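Local coordinates for protein cysteine S-methyltransferase NleE (Escherichia coli O157:H7, PDB 4R29) that probably blocks host NF-kappa-B signalling by transferring a methyl group from S-adenosylmethionine to a zinc-binding cysteine of host TAB2 and TAB3, at residues Arg107-Phe112 / Glu200-Met205; Gln111-Ser116 / Leu144-Val149; Cys132-Pro137 / Val148-Asp153. The protein carries 1 engineered substitution. One frame throughout, in Å; residues are numbered along the deposited sequence.

Interaction 1 (Arg107-Phe112 / Glu200-Met205). With SAM (S-adenosylmethionine), chain E.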
loop_
_atom_site.group_PDB
_atom_site.type_symbol
_atom_site.label_atom_id
_atom_site.label_comp_id
_atom_site.label_asym_id
_atom_site.label_seq_id
_atom_site.Cartn_x
_atom_site.Cartn_y
_atom_site.Cartn_z
ATOM N N ARG A 107 0.377 -13.185 -6.402
ATOM C CA ARG A 107 -0.934 -12.915 -5.820
ATOM C C ARG A 107 -1.549 -11.690 -6.487
ATOM O O ARG A 107 -0.846 -10.906 -7.122
ATOM C CB ARG A 107 -0.839 -12.720 -4.285
ATOM C CG ARG A 107 0.054 -11.566 -3.849
ATOM C CD ARG A 107 0.021 -11.339 -2.329
ATOM N NE ARG A 107 0.797 -10.159 -1.970
ATOM C CZ ARG A 107 0.634 -9.434 -0.862
ATOM N NH1 ARG A 107 -0.294 -9.764 0.046
ATOM N NH2 ARG A 107 1.411 -8.378 -0.657
ATOM N N PRO A 108 -2.870 -11.525 -6.346
ATOM C CA PRO A 108 -3.558 -10.426 -7.030
ATOM C C PRO A 108 -3.483 -9.035 -6.353
ATOM O O PRO A 108 -3.684 -8.041 -7.041
ATOM C CB PRO A 108 -5.013 -10.930 -7.112
ATOM C CG PRO A 108 -5.157 -11.824 -5.927
ATOM C CD PRO A 108 -3.814 -12.517 -5.800
ATOM N N MET A 109 -3.257 -8.957 -5.048
ATOM C CA MET A 109 -3.060 -7.645 -4.419
ATOM C C MET A 109 -2.239 -7.622 -3.135
ATOM O O MET A 109 -2.035 -8.642 -2.474
ATOM C CB MET A 109 -4.354 -6.809 -4.304
ATOM C CG MET A 109 -5.147 -6.906 -3.057
ATOM S SD MET A 109 -4.587 -6.104 -1.514
ATOM C CE MET A 109 -5.692 -7.071 -0.480
ATOM N N GLY A 110 -1.700 -6.439 -2.866
ATOM C CA GLY A 110 -0.881 -6.178 -1.698
ATOM C C GLY A 110 -1.114 -4.735 -1.289
ATOM O O GLY A 110 -1.685 -3.952 -2.048
ATOM N N GLN A 111 -0.678 -4.384 -0.093
ATOM C CA GLN A 111 -0.885 -3.042 0.432
ATOM C C GLN A 111 0.392 -2.658 1.180
ATOM O O GLN A 111 0.982 -3.481 1.862
ATOM C CB GLN A 111 -2.121 -3.008 1.352
ATOM C CG GLN A 111 -2.329 -1.681 2.104
ATOM C CD GLN A 111 -1.526 -1.606 3.398
ATOM O OE1 GLN A 111 -1.536 -2.538 4.194
ATOM N NE2 GLN A 111 -0.830 -0.502 3.608
ATOM N N PHE A 112 0.841 -1.425 1.006
ATOM C CA PHE A 112 2.018 -0.928 1.712
ATOM C C PHE A 112 1.863 0.576 1.946
ATOM O O PHE A 112 0.847 1.145 1.600
ATOM C CB PHE A 112 3.313 -1.285 0.958
ATOM C CG PHE A 112 3.418 -0.686 -0.431
ATOM C CD1 PHE A 112 2.837 -1.324 -1.534
ATOM C CD2 PHE A 112 4.125 0.501 -0.643
ATOM C CE1 PHE A 112 2.952 -0.790 -2.818
ATOM C CE2 PHE A 112 4.246 1.048 -1.929
ATOM C CZ PHE A 112 3.650 0.400 -3.017
ATOM N N GLU A 200 -6.828 -13.458 4.412
ATOM C CA GLU A 200 -7.362 -14.143 3.245
ATOM C C GLU A 200 -7.167 -13.345 1.960
ATOM O O GLU A 200 -6.669 -13.871 0.970
ATOM C CB GLU A 200 -8.828 -14.510 3.486
ATOM C CG GLU A 200 -8.964 -15.521 4.627
ATOM C CD GLU A 200 -10.401 -15.808 5.037
ATOM O OE1 GLU A 200 -11.323 -15.112 4.585
ATOM O OE2 GLU A 200 -10.606 -16.742 5.833
ATOM N N ILE A 201 -7.534 -12.066 1.972
ATOM C CA ILE A 201 -7.416 -11.287 0.743
ATOM C C ILE A 201 -5.950 -10.992 0.402
ATOM O O ILE A 201 -5.621 -10.785 -0.752
ATOM C CB ILE A 201 -8.310 -10.009 0.731
ATOM C CG1 ILE A 201 -7.950 -9.054 1.872
ATOM C CG2 ILE A 201 -9.807 -10.390 0.791
ATOM C CD1 ILE A 201 -8.625 -7.664 1.746
ATOM N N PHE A 202 -5.071 -11.018 1.404
ATOM C CA PHE A 202 -3.648 -10.877 1.137
ATOM C C PHE A 202 -2.996 -12.200 0.736
ATOM O O PHE A 202 -1.793 -12.243 0.526
ATOM C CB PHE A 202 -2.905 -10.282 2.345
ATOM C CG PHE A 202 -3.155 -8.805 2.562
ATOM C CD1 PHE A 202 -2.968 -7.890 1.535
ATOM C CD2 PHE A 202 -3.571 -8.336 3.806
ATOM C CE1 PHE A 202 -3.183 -6.535 1.745
ATOM C CE2 PHE A 202 -3.789 -6.982 4.020
ATOM C CZ PHE A 202 -3.598 -6.085 2.984
ATOM N N SER A 203 -3.783 -13.269 0.635
ATOM C CA SER A 203 -3.263 -14.572 0.191
ATOM C C SER A 203 -2.289 -15.232 1.164
ATOM O O SER A 203 -1.493 -16.047 0.759
ATOM C CB SER A 203 -2.557 -14.454 -1.165
ATOM O OG SER A 203 -3.436 -13.998 -2.163
ATOM N N TYR A 204 -2.331 -14.883 2.440
ATOM C CA TYR A 204 -1.433 -15.526 3.379
ATOM C C TYR A 204 -1.869 -16.972 3.534
ATOM O O TYR A 204 -3.028 -17.315 3.288
ATOM C CB TYR A 204 -1.470 -14.842 4.738
ATOM C CG TYR A 204 -1.007 -13.414 4.735
ATOM C CD1 TYR A 204 -0.287 -12.894 3.669
ATOM C CD2 TYR A 204 -1.296 -12.577 5.809
ATOM C CE1 TYR A 204 0.134 -11.573 3.675
ATOM C CE2 TYR A 204 -0.874 -11.266 5.823
ATOM C CZ TYR A 204 -0.161 -10.773 4.750
ATOM O OH TYR A 204 0.253 -9.475 4.775
ATOM N N MET A 205 -0.939 -17.820 3.944
ATOM C CA MET A 205 -1.279 -19.208 4.190
ATOM C C MET A 205 -2.196 -19.380 5.399
ATOM O O MET A 205 -2.045 -18.700 6.416
ATOM C CB MET A 205 -0.023 -20.050 4.290
ATOM C CG MET A 205 0.585 -20.269 2.902
ATOM S SD MET A 205 2.177 -21.035 3.062
ATOM C CE MET A 205 2.873 -19.965 4.330
HETATM N N SAM E . 2.170 -5.358 3.281
HETATM C CA SAM E . 1.222 -6.435 3.566
HETATM C C SAM E . 0.778 -7.146 2.292
HETATM O O SAM E . 0.312 -8.288 2.364
HETATM O OXT SAM E . 0.854 -6.578 1.189
HETATM C CB SAM E . -0.027 -5.935 4.284
HETATM C CG SAM E . 0.194 -5.540 5.736
HETATM S SD SAM E . -1.341 -5.459 6.715
HETATM C CE SAM E . -0.551 -5.017 8.284
HETATM C "C5'" SAM E . -1.581 -7.222 7.045
HETATM C "C4'" SAM E . -2.870 -7.447 7.829
HETATM O "O4'" SAM E . -3.324 -8.777 7.652
HETATM C "C3'" SAM E . -2.680 -7.229 9.327
HETATM O "O3'" SAM E . -3.000 -5.904 9.706
HETATM C "C2'" SAM E . -3.619 -8.239 9.951
HETATM O "O2'" SAM E . -4.827 -7.572 10.176
HETATM C "C1'" SAM E . -3.858 -9.286 8.864
HETATM N N9 SAM E . -3.147 -10.559 9.093
HETATM C C8 SAM E . -3.717 -11.804 9.108
HETATM N N7 SAM E . -2.760 -12.729 9.303
HETATM C C5 SAM E . -1.575 -12.088 9.407
HETATM C C6 SAM E . -0.284 -12.555 9.608
HETATM N N6 SAM E . -0.058 -13.858 9.739
HETATM N N1 SAM E . 0.753 -11.655 9.673
HETATM C C2 SAM E . 0.509 -10.300 9.526
HETATM N N3 SAM E . -0.777 -9.840 9.323
HETATM C C4 SAM E . -1.805 -10.722 9.262
HETATM O O HOH W 1 -3.555 -10.986 -2.558
#
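Gly-110, at the start of strand 109-114, passes Phe-202 with their CA atoms 6.1 Å apart, just where helix 186-201 ends in a Schellman motif with Ser-203 at positive phi. Phe-202 O is met by Arg-107, whose CG lies between the backbone N and the carbonyl carbon (chi1 60°) and whose chain then extends to NE. Arg-107 NH1 donates to Phe-202 O at 2.9 Å, near the guanidinium plane and on a lone pair of the carbonyl. The same nitrogen also binds O of the S-adenosylmethionine carboxylate, while Arg-107 NH2 takes the second oxygen, OXT, at 2.6 Å. Met-109 O and Gly-110 CA lie over one face of the guanidinium, toward its rim.

The Phe-202 ring presents one face to carboxylate O and to CB of the cofactor, and its edge to Gln-111 CB, 3.7 Å from Phe-202 CE1. Met-109 bends at chi2 and makes a Met-aromatic contact, SD lying obliquely 4.7 Å from the ring centroid; its CE also touches Ile-201 CD1 at 3.7 Å. One water joins the backbones, donating to Met-109 O and Ile-201 O and accepting from Ser-203 OG.

Each carboxylate oxygen takes two protein bonds: O from Arg-107 NH1 and Tyr-204 OH (2.7 Å), OXT from Arg-107 NH2 and Gln-111 N. Gln-111 O receives the cofactor's amino N at 2.6 Å. Thr-101 OG1 and Ser-98 O bond to Arg-107 NE and NH2 as well, and the arginine's positive charge would be expected to stabilise the ionised carboxylate.

Interaction 2 (Gln111-Ser116 / Leu144-Val149). With SAM (S-adenosylmethionine), chain E.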
loop_
_atom_site.group_PDB
_atom_site.type_symbol
_atom_site.label_atom_id
_atom_site.label_comp_id
_atom_site.label_asym_id
_atom_site.label_seq_id
_atom_site.Cartn_x
_atom_site.Cartn_y
_atom_site.Cartn_z
ATOM N N GLN A 111 -0.678 -4.384 -0.093
ATOM C CA GLN A 111 -0.885 -3.042 0.432
ATOM C C GLN A 111 0.392 -2.658 1.180
ATOM O O GLN A 111 0.982 -3.481 1.862
ATOM C CB GLN A 111 -2.121 -3.008 1.352
ATOM C CG GLN A 111 -2.329 -1.681 2.104
ATOM C CD GLN A 111 -1.526 -1.606 3.398
ATOM O OE1 GLN A 111 -1.536 -2.538 4.194
ATOM N NE2 GLN A 111 -0.830 -0.502 3.608
ATOM N N PHE A 112 0.841 -1.425 1.006
ATOM C CA PHE A 112 2.018 -0.928 1.712
ATOM C C PHE A 112 1.863 0.576 1.946
ATOM O O PHE A 112 0.847 1.145 1.600
ATOM C CB PHE A 112 3.313 -1.285 0.958
ATOM C CG PHE A 112 3.418 -0.686 -0.431
ATOM C CD1 PHE A 112 2.837 -1.324 -1.534
ATOM C CD2 PHE A 112 4.125 0.501 -0.643
ATOM C CE1 PHE A 112 2.952 -0.790 -2.818
ATOM C CE2 PHE A 112 4.246 1.048 -1.929
ATOM C CZ PHE A 112 3.650 0.400 -3.017
ATOM N N SER A 113 2.865 1.220 2.526
ATOM C CA SER A 113 2.774 2.644 2.847
ATOM C C SER A 113 3.956 3.406 2.302
ATOM O O SER A 113 5.050 2.861 2.153
ATOM C CB SER A 113 2.743 2.836 4.365
ATOM O OG SER A 113 1.471 2.469 4.856
ATOM N N VAL A 114 3.748 4.678 2.009
ATOM C CA VAL A 114 4.869 5.525 1.636
ATOM C C VAL A 114 4.863 6.772 2.510
ATOM O O VAL A 114 3.799 7.252 2.895
ATOM C CB VAL A 114 4.854 5.886 0.130
ATOM C CG1 VAL A 114 5.030 4.638 -0.711
ATOM C CG2 VAL A 114 3.561 6.604 -0.243
ATOM N N ASP A 115 6.052 7.273 2.835
ATOM C CA ASP A 115 6.168 8.508 3.620
ATOM C C ASP A 115 6.218 9.746 2.713
ATOM O O ASP A 115 6.378 10.873 3.191
ATOM C CB ASP A 115 7.379 8.467 4.579
ATOM C CG ASP A 115 8.710 8.318 3.854
ATOM O OD1 ASP A 115 8.804 8.709 2.668
ATOM O OD2 ASP A 115 9.671 7.811 4.479
ATOM N N SER A 116 6.069 9.515 1.409
ATOM C CA SER A 116 6.089 10.579 0.414
ATOM C C SER A 116 5.484 10.144 -0.915
ATOM O O SER A 116 5.856 9.107 -1.473
ATOM C CB SER A 116 7.517 11.053 0.178
ATOM O OG SER A 116 7.565 11.896 -0.959
ATOM N N LEU A 144 1.778 10.112 5.799
ATOM C CA LEU A 144 1.740 8.756 5.286
ATOM C C LEU A 144 0.569 8.527 4.329
ATOM O O LEU A 144 -0.554 8.981 4.571
ATOM C CB LEU A 144 1.655 7.772 6.451
ATOM C CG LEU A 144 2.847 6.845 6.690
ATOM C CD1 LEU A 144 4.157 7.480 6.244
ATOM C CD2 LEU A 144 2.909 6.415 8.154
ATOM N N TYR A 145 0.849 7.827 3.233
ATOM C CA TYR A 145 -0.192 7.390 2.302
ATOM C C TYR A 145 -0.221 5.871 2.187
ATOM O O TYR A 145 0.819 5.233 2.158
ATOM C CB TYR A 145 0.021 8.015 0.927
ATOM C CG TYR A 145 -0.271 9.481 0.920
ATOM C CD1 TYR A 145 0.671 10.397 1.374
ATOM C CD2 TYR A 145 -1.505 9.956 0.495
ATOM C CE1 TYR A 145 0.394 11.748 1.392
ATOM C CE2 TYR A 145 -1.789 11.310 0.501
ATOM C CZ TYR A 145 -0.836 12.201 0.953
ATOM O OH TYR A 145 -1.118 13.551 0.958
ATOM N N ILE A 146 -1.418 5.303 2.147
ATOM C CA ILE A 146 -1.594 3.880 1.881
ATOM C C ILE A 146 -1.594 3.635 0.369
ATOM O O ILE A 146 -2.229 4.373 -0.390
ATOM C CB ILE A 146 -2.941 3.367 2.452
ATOM C CG1 ILE A 146 -3.079 3.729 3.926
ATOM C CG2 ILE A 146 -3.091 1.860 2.237
ATOM C CD1 ILE A 146 -2.162 2.971 4.794
ATOM N N VAL A 147 -0.890 2.590 -0.060
ATOM C CA VAL A 147 -0.946 2.143 -1.445
ATOM C C VAL A 147 -1.466 0.723 -1.541
ATOM O O VAL A 147 -0.893 -0.208 -0.972
ATOM C CB VAL A 147 0.432 2.215 -2.127
ATOM C CG1 VAL A 147 0.295 1.915 -3.626
ATOM C CG2 VAL A 147 1.083 3.585 -1.874
ATOM N N VAL A 148 -2.566 0.560 -2.262
ATOM C CA VAL A 148 -3.112 -0.757 -2.549
ATOM C C VAL A 148 -2.786 -1.103 -4.002
ATOM O O VAL A 148 -3.331 -0.500 -4.940
ATOM C CB VAL A 148 -4.652 -0.799 -2.332
ATOM C CG1 VAL A 148 -5.207 -2.200 -2.579
ATOM C CG2 VAL A 148 -5.022 -0.330 -0.916
ATOM N N VAL A 149 -1.888 -2.067 -4.184
ATOM C CA VAL A 149 -1.434 -2.459 -5.517
ATOM C C VAL A 149 -2.086 -3.795 -5.932
ATOM O O VAL A 149 -2.116 -4.753 -5.151
ATOM C CB VAL A 149 0.128 -2.530 -5.572
ATOM C CG1 VAL A 149 0.666 -3.473 -4.497
ATOM C CG2 VAL A 149 0.641 -2.932 -6.981
HETATM N N SAM E . 2.170 -5.358 3.281
HETATM C CA SAM E . 1.222 -6.435 3.566
HETATM C C SAM E . 0.778 -7.146 2.292
HETATM O O SAM E . 0.312 -8.288 2.364
HETATM O OXT SAM E . 0.854 -6.578 1.189
HETATM C CB SAM E . -0.027 -5.935 4.284
HETATM C CG SAM E . 0.194 -5.540 5.736
HETATM S SD SAM E . -1.341 -5.459 6.715
HETATM C CE SAM E . -0.551 -5.017 8.284
HETATM C "C5'" SAM E . -1.581 -7.222 7.045
HETATM C "C4'" SAM E . -2.870 -7.447 7.829
HETATM O "O4'" SAM E . -3.324 -8.777 7.652
HETATM C "C3'" SAM E . -2.680 -7.229 9.327
HETATM O "O3'" SAM E . -3.000 -5.904 9.706
HETATM C "C2'" SAM E . -3.619 -8.239 9.951
HETATM O "O2'" SAM E . -4.827 -7.572 10.176
HETATM C "C1'" SAM E . -3.858 -9.286 8.864
HETATM N N9 SAM E . -3.147 -10.559 9.093
HETATM C C8 SAM E . -3.717 -11.804 9.108
HETATM N N7 SAM E . -2.760 -12.729 9.303
HETATM C C5 SAM E . -1.575 -12.088 9.407
HETATM C C6 SAM E . -0.284 -12.555 9.608
HETATM N N6 SAM E . -0.058 -13.858 9.739
HETATM N N1 SAM E . 0.753 -11.655 9.673
HETATM C C2 SAM E . 0.509 -10.300 9.526
HETATM N N3 SAM E . -0.777 -9.840 9.323
HETATM C C4 SAM E . -1.805 -10.722 9.262
#
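Phe-112 and Val-147 form a hydrogen-bonded pair of an antiparallel ladder between strands 109-114 and 145-151, part of the three-stranded sheet in this Rossmann-like fold. Phe-112 N reaches Val-147 O at 2.9 Å, and Val-147 N returns a nearly straight bond to Phe-112 O (174°). Val-114 and Tyr-145 repeat the exchange two residues on, with Gln-111 opposite Val-148 and Ser-113 opposite Ile-146 as the non-hydrogen-bonded pairs. At the non-hydrogen-bonded pairs CA-H groups approach the carbonyls instead, Gln-111 CA lying 3.2 Å from Val-147 O.

Side chains alternate between the two faces. On the one carrying Phe-112, the phenyl ring lies beside its cross-strand neighbour, both side chains pointing the same way, and Val-147 CB comes over the ring face toward its rim, 3.9 Å from the centroid, in a CH-pi contact. Val-149 CG1 meets the edge of the same ring, 3.9 Å from CE1. Val-114 CG2 continues this apolar row, touching Tyr-145 CB and Val-147 CG2.

On the other face, Ile-146 CG2 packs against the bent chain of Gln-111, 3.5 Å from NE2, and that amide donates a weak bond to Phe-112 O, which already accepts from Val-147 N. Ile-146 CD1 reaches Ser-113 OG.

Farther out, Trp-99 packs edge-to-face with Phe-112. From helix 120-125, Leu-122 packs on Val-147, and Leu-125 on Phe-112 and Val-149. Phe-164 of helix 155-181 lies against Gln-111 and Val-148. At the end of the ladder Leu-144 reaches the opposing strand with its CD1, which lies 3.4 Å from Val-114 O and 3.5 Å from Asp-115 CA.

Interaction 3 (Cys132-Pro137 / Val148-Asp153)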
loop_
_atom_site.group_PDB
_atom_site.type_symbol
_atom_site.label_atom_id
_atom_site.label_comp_id
_atom_site.label_asym_id
_atom_site.label_seq_id
_atom_site.Cartn_x
_atom_site.Cartn_y
_atom_site.Cartn_z
ATOM N N CYS A 132 -2.206 -1.669 -11.104
ATOM C CA CYS A 132 -2.896 -0.493 -10.576
ATOM C C CYS A 132 -2.608 -0.244 -9.087
ATOM O O CYS A 132 -2.447 -1.183 -8.295
ATOM C CB CYS A 132 -4.404 -0.622 -10.792
ATOM S SG CYS A 132 -4.902 -0.927 -12.506
ATOM N N CYS A 133 -2.553 1.031 -8.716
ATOM C CA CYS A 133 -2.391 1.426 -7.317
ATOM C C CYS A 133 -3.531 2.343 -6.876
ATOM O O CYS A 133 -3.708 3.429 -7.430
ATOM C CB CYS A 133 -1.052 2.145 -7.106
ATOM S SG CYS A 133 0.407 1.091 -7.343
ATOM N N LYS A 134 -4.311 1.906 -5.894
ATOM C CA LYS A 134 -5.263 2.804 -5.247
ATOM C C LYS A 134 -4.539 3.479 -4.083
ATOM O O LYS A 134 -3.955 2.800 -3.233
ATOM C CB LYS A 134 -6.510 2.053 -4.773
ATOM C CG LYS A 134 -7.411 1.573 -5.915
ATOM C CD LYS A 134 -8.646 0.793 -5.401
ATOM C CE LYS A 134 -9.603 0.388 -6.529
ATOM N NZ LYS A 134 -10.541 1.487 -6.919
ATOM N N ILE A 135 -4.534 4.809 -4.069
ATOM C CA ILE A 135 -3.740 5.562 -3.103
ATOM C C ILE A 135 -4.633 6.468 -2.281
ATOM O O ILE A 135 -5.568 7.067 -2.815
ATOM C CB ILE A 135 -2.684 6.445 -3.796
ATOM C CG1 ILE A 135 -1.820 5.612 -4.743
ATOM C CG2 ILE A 135 -1.826 7.170 -2.752
ATOM C CD1 ILE A 135 -0.966 6.435 -5.714
ATOM N N PHE A 136 -4.345 6.567 -0.986
ATOM C CA PHE A 136 -5.053 7.508 -0.118
ATOM C C PHE A 136 -4.291 7.777 1.167
ATOM O O PHE A 136 -3.475 6.960 1.590
ATOM C CB PHE A 136 -6.466 7.026 0.203
ATOM C CG PHE A 136 -6.522 5.629 0.732
ATOM C CD1 PHE A 136 -6.546 4.545 -0.138
ATOM C CD2 PHE A 136 -6.560 5.392 2.090
ATOM C CE1 PHE A 136 -6.606 3.249 0.339
ATOM C CE2 PHE A 136 -6.613 4.082 2.581
ATOM C CZ PHE A 136 -6.636 3.012 1.698
ATOM N N PRO A 137 -4.559 8.935 1.792
ATOM C CA PRO A 137 -3.891 9.330 3.036
ATOM C C PRO A 137 -4.089 8.292 4.140
ATOM O O PRO A 137 -5.162 7.716 4.253
ATOM C CB PRO A 137 -4.611 10.636 3.423
ATOM C CG PRO A 137 -5.163 11.172 2.139
ATOM C CD PRO A 137 -5.545 9.942 1.347
ATOM N N VAL A 148 -2.566 0.560 -2.262
ATOM C CA VAL A 148 -3.112 -0.757 -2.549
ATOM C C VAL A 148 -2.786 -1.103 -4.002
ATOM O O VAL A 148 -3.331 -0.500 -4.940
ATOM C CB VAL A 148 -4.652 -0.799 -2.332
ATOM C CG1 VAL A 148 -5.207 -2.200 -2.579
ATOM C CG2 VAL A 148 -5.022 -0.330 -0.916
ATOM N N VAL A 149 -1.888 -2.067 -4.184
ATOM C CA VAL A 149 -1.434 -2.459 -5.517
ATOM C C VAL A 149 -2.086 -3.795 -5.932
ATOM O O VAL A 149 -2.116 -4.753 -5.151
ATOM C CB VAL A 149 0.128 -2.530 -5.572
ATOM C CG1 VAL A 149 0.666 -3.473 -4.497
ATOM C CG2 VAL A 149 0.641 -2.932 -6.981
ATOM N N TYR A 150 -2.631 -3.844 -7.147
ATOM C CA TYR A 150 -3.342 -5.036 -7.622
ATOM C C TYR A 150 -3.144 -5.343 -9.119
ATOM O O TYR A 150 -2.786 -4.459 -9.911
ATOM C CB TYR A 150 -4.838 -4.959 -7.282
ATOM C CG TYR A 150 -5.600 -3.808 -7.931
ATOM C CD1 TYR A 150 -5.593 -2.534 -7.360
ATOM C CD2 TYR A 150 -6.340 -4.005 -9.104
ATOM C CE1 TYR A 150 -6.300 -1.482 -7.924
ATOM C CE2 TYR A 150 -7.049 -2.961 -9.698
ATOM C CZ TYR A 150 -7.022 -1.697 -9.103
ATOM O OH TYR A 150 -7.708 -0.652 -9.680
ATOM N N ARG A 151 -3.358 -6.611 -9.481
ATOM C CA ARG A 151 -3.333 -7.049 -10.882
ATOM C C ARG A 151 -4.647 -6.669 -11.540
ATOM O O ARG A 151 -5.715 -7.121 -11.116
ATOM C CB ARG A 151 -3.183 -8.571 -10.996
ATOM C CG ARG A 151 -1.990 -9.191 -10.273
ATOM C CD ARG A 151 -0.667 -8.804 -10.898
ATOM N NE ARG A 151 -0.607 -9.078 -12.336
ATOM C CZ ARG A 151 0.519 -9.297 -13.010
ATOM N NH1 ARG A 151 1.693 -9.320 -12.367
ATOM N NH2 ARG A 151 0.472 -9.518 -14.324
ATOM N N ASN A 152 -4.574 -5.839 -12.570
ATOM C CA ASN A 152 -5.758 -5.474 -13.346
ATOM C C ASN A 152 -6.121 -6.585 -14.331
ATOM O O ASN A 152 -7.236 -6.640 -14.863
ATOM C CB ASN A 152 -5.480 -4.186 -14.115
ATOM C CG ASN A 152 -6.727 -3.381 -14.358
ATOM O OD1 ASN A 152 -7.708 -3.485 -13.612
ATOM N ND2 ASN A 152 -6.703 -2.566 -15.402
ATOM N N ASP A 153 -5.159 -7.470 -14.572
ATOM C CA ASP A 153 -5.315 -8.541 -15.550
ATOM C C ASP A 153 -5.855 -9.802 -14.894
ATOM O O ASP A 153 -5.862 -10.868 -15.493
ATOM C CB ASP A 153 -3.999 -8.815 -16.310
ATOM C CG ASP A 153 -2.779 -8.927 -15.385
ATOM O OD1 ASP A 153 -2.867 -8.589 -14.187
ATOM O OD2 ASP A 153 -1.709 -9.344 -15.864
#
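Cys-132 drives its CB into the face of the Tyr-150 ring, directly across the ladder between strands 131-137 and 145-151. The bump lands off centre, toward the hydroxyl end: Cys-132 CB is 3.3 Å from Tyr-150 CZ and 3.6 Å from the ring centroid, a CH-pi contact. Cys-132 SG stands obliquely to the same ring in a sulfur-aromatic contact, 4.6 Å from the centroid. Separately, this sulfur rests against the Asn-152 side chain, 3.6 Å from its CG.

Lys-134 crosses the tyrosine obliquely. Its CG meets the ring edge at 3.8 Å from Tyr-150 CE1, and its CE passes the hydroxyl at a similar distance. Farther on, Val-148 CG2 touches Phe-136 CE1 obliquely at 4.1 Å. Helix 155-181 covers this row, with Ala-161 against both Val-148 and Tyr-150. On the reverse face, Cys-133 SG leans on Val-149 CB at 4.0 Å.

Two reciprocal pairs of backbone bonds set the register, Cys-132 with Tyr-150 and Lys-134 with Val-148; the bond from Val-148 N to Lys-134 O is nearly straight (177°). At the strand's end, Arg-151 grips Asp-153 side-on in a salt bridge, NE to OD1 and NH2 to OD2, both on syn lone pairs and near the guanidinium plane. The antiparallel ladder joins two successive strands, making a beta hairpin that supplies the edge strand 131-137 and the central strand 145-151 of the sheet.

In the fold
Interactions 2 and 3 build the same three-stranded antiparallel sheet, strand 145-151 running in the middle with 109-114 on one side and 131-137 on the other; their centres are about 10 Å apart and they share Val-148 and Val-149. Interaction 1 extends from the loop and first residues of strand 109-114 to the last turn of helix 186-201 and the turn after it, its centre about 15 Å from that of interaction 2 and about 12 Å from that of interaction 3. Along the chain the hairpin of interaction 3 is nested inside the loop that interaction 1 closes. Gln-111 belongs to both interactions 1 and 2, so the sheet ladder is continuous with the S-adenosylmethionine site, to which the turn after helix 186-201 also contributes.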